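Local atomic coordinates of diguanylate cyclase DosC (Escherichia coli, PDB entry 4ZVA), a protein that probably synthesises the second messenger cyclic di-GMP in response to oxygen, which it senses through a haem-binding globin domain. Residues A[22-27]-A[68-73]. Sequence-based numbering, arbitrary orientation.
Sequences AAEIAV and IINVLS
Ser73 and Leu72 meet the helix of Ala23 and Ala26 with their side-chain branches set in one sense: OG of Ser73 (chi1 -49°) and CG of Leu72 both stand beside their own backbone N and anti to their carbonyl carbon. For the serine this rotation turns the hydroxyl back onto its own helix, where OG donates to O of Ile69 at 2.8 Å. The donor lies 21° from the carbonyl plane, and the same oxygen also accepts the backbone N of Ser73, so two bonds from one residue grip it just where the chain leaves helical geometry. With its proton spent there, OG can rest against the methyl of Ala23, 3.5 Å from CB, without a polar partner across the interface. Replacing Ser73 by an alanine would remove OG and would probably leave Ile69 O with one donor fewer and a gap beside the Ala23 methyl.

No hydrogen bond links the two segments; side chain to side chain, the remaining contacts are apolar. Ala26 points its methyl at the other helix, and the Leu72 rotation sets CD1 as well as CB against it: Ala26 CB lies 3.7 Å from Leu72 CB and 3.8 Å from Leu72 CD1. On the outer flank Val27 and Ile69 meet obliquely, CG2 to CG2 at 3.9 Å, while Ile69 CD1 reaches Val27 CA at 4.0 Å. The small residues Ala23 and Ala26 are consistent with the close packing: the axes of the short helical segments 22-27 and 68-72 approach to 8.6 Å and run almost antiparallel (176°).

Within the protoglobin fold, the contact joins helix 16-43 to the C-terminal end of helix 54-72. Helix 125-147 packs on Ala22 and Leu72, helix 100-119 on Ile25 and Ile68, the latter near the haem, and helix 79-96 on Asn70 and Val71.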
loop_
_atom_site.group_PDB
_atom_site.type_symbol
_atom_site.label_atom_id
_atom_site.label_comp_id
_atom_site.label_asym_id
_atom_site.label_seq_id
_atom_site.Cartn_x
_atom_site.Cartn_y
_atom_site.Cartn_z
ATOM N N ALA A 22 17.010 -0.149 5.379
ATOM C CA ALA A 22 15.752 0.582 5.315
ATOM C C ALA A 22 15.845 1.879 6.118
ATOM O O ALA A 22 15.373 2.931 5.682
ATOM C CB ALA A 22 14.603 -0.283 5.822
ATOM N N ALA A 23 16.440 1.795 7.302
ATOM C CA ALA A 23 16.655 2.981 8.123
ATOM C C ALA A 23 17.629 3.939 7.443
ATOM O O ALA A 23 17.454 5.152 7.499
ATOM C CB ALA A 23 17.167 2.594 9.503
ATOM N N GLU A 24 18.650 3.384 6.797
ATOM C CA GLU A 24 19.653 4.197 6.113
ATOM C C GLU A 24 19.007 5.004 4.994
ATOM O O GLU A 24 19.238 6.205 4.870
ATOM C CB GLU A 24 20.777 3.311 5.560
ATOM C CG GLU A 24 22.037 4.065 5.133
ATOM C CD GLU A 24 21.955 4.640 3.730
ATOM O OE1 GLU A 24 21.120 4.165 2.931
ATOM O OE2 GLU A 24 22.736 5.566 3.425
ATOM N N ILE A 25 18.185 4.335 4.192
ATOM C CA ILE A 25 17.461 4.988 3.110
ATOM C C ILE A 25 16.579 6.105 3.651
ATOM O O ILE A 25 16.539 7.204 3.098
ATOM C CB ILE A 25 16.594 3.977 2.322
ATOM C CG1 ILE A 25 17.482 3.051 1.491
ATOM C CG2 ILE A 25 15.616 4.699 1.413
ATOM C CD1 ILE A 25 18.253 3.762 0.405
ATOM N N ALA A 26 15.883 5.822 4.746
ATOM C CA ALA A 26 14.964 6.783 5.341
ATOM C C ALA A 26 15.674 8.063 5.783
ATOM O O ALA A 26 15.300 9.155 5.370
ATOM C CB ALA A 26 14.234 6.148 6.519
ATOM N N VAL A 27 16.685 7.927 6.633
ATOM C CA VAL A 27 17.402 9.092 7.153
ATOM C C VAL A 27 18.091 9.879 6.037
ATOM O O VAL A 27 18.006 11.104 5.994
ATOM C CB VAL A 27 18.439 8.678 8.212
ATOM C CG1 VAL A 27 19.197 9.897 8.741
ATOM C CG2 VAL A 27 17.754 7.946 9.357
ATOM N N ILE A 68 8.729 9.660 8.371
ATOM C CA ILE A 68 9.371 8.671 7.512
ATOM C C ILE A 68 10.483 7.934 8.247
ATOM O O ILE A 68 10.563 6.707 8.195
ATOM C CB ILE A 68 9.935 9.326 6.239
ATOM C CG1 ILE A 68 8.789 9.823 5.357
ATOM C CG2 ILE A 68 10.805 8.345 5.472
ATOM C CD1 ILE A 68 9.225 10.726 4.232
ATOM N N ILE A 69 11.333 8.684 8.943
ATOM C CA ILE A 69 12.425 8.082 9.697
ATOM C C ILE A 69 11.905 7.199 10.828
ATOM O O ILE A 69 12.379 6.080 11.009
ATOM C CB ILE A 69 13.368 9.157 10.287
ATOM C CG1 ILE A 69 14.054 9.933 9.163
ATOM C CG2 ILE A 69 14.414 8.518 11.191
ATOM C CD1 ILE A 69 14.921 11.078 9.649
ATOM N N ASN A 70 10.925 7.692 11.577
ATOM C CA ASN A 70 10.386 6.930 12.700
ATOM C C ASN A 70 9.779 5.601 12.267
ATOM O O ASN A 70 10.031 4.565 12.883
ATOM C CB ASN A 70 9.338 7.755 13.453
ATOM C CG ASN A 70 9.961 8.818 14.344
ATOM O OD1 ASN A 70 11.051 8.628 14.883
ATOM N ND2 ASN A 70 9.274 9.945 14.493
ATOM N N VAL A 71 9.012 5.627 11.183
ATOM C CA VAL A 71 8.329 4.429 10.704
ATOM C C VAL A 71 9.299 3.407 10.116
ATOM O O VAL A 71 9.259 2.229 10.469
ATOM C CB VAL A 71 7.261 4.785 9.651
ATOM C CG1 VAL A 71 6.755 3.531 8.947
ATOM C CG2 VAL A 71 6.113 5.534 10.302
ATOM N N LEU A 72 10.183 3.857 9.232
ATOM C CA LEU A 72 11.078 2.936 8.538
ATOM C C LEU A 72 12.216 2.434 9.432
ATOM O O LEU A 72 12.842 1.419 9.128
ATOM C CB LEU A 72 11.640 3.594 7.274
ATOM C CG LEU A 72 10.586 3.911 6.208
ATOM C CD1 LEU A 72 11.221 4.440 4.928
ATOM C CD2 LEU A 72 9.733 2.681 5.918
ATOM N N SER A 73 12.480 3.138 10.531
ATOM C CA SER A 73 13.522 2.725 11.473
ATOM C C SER A 73 12.944 2.030 12.702
ATOM O O SER A 73 13.623 1.894 13.722
ATOM C CB SER A 73 14.352 3.929 11.922
ATOM O OG SER A 73 14.768 4.705 10.813
#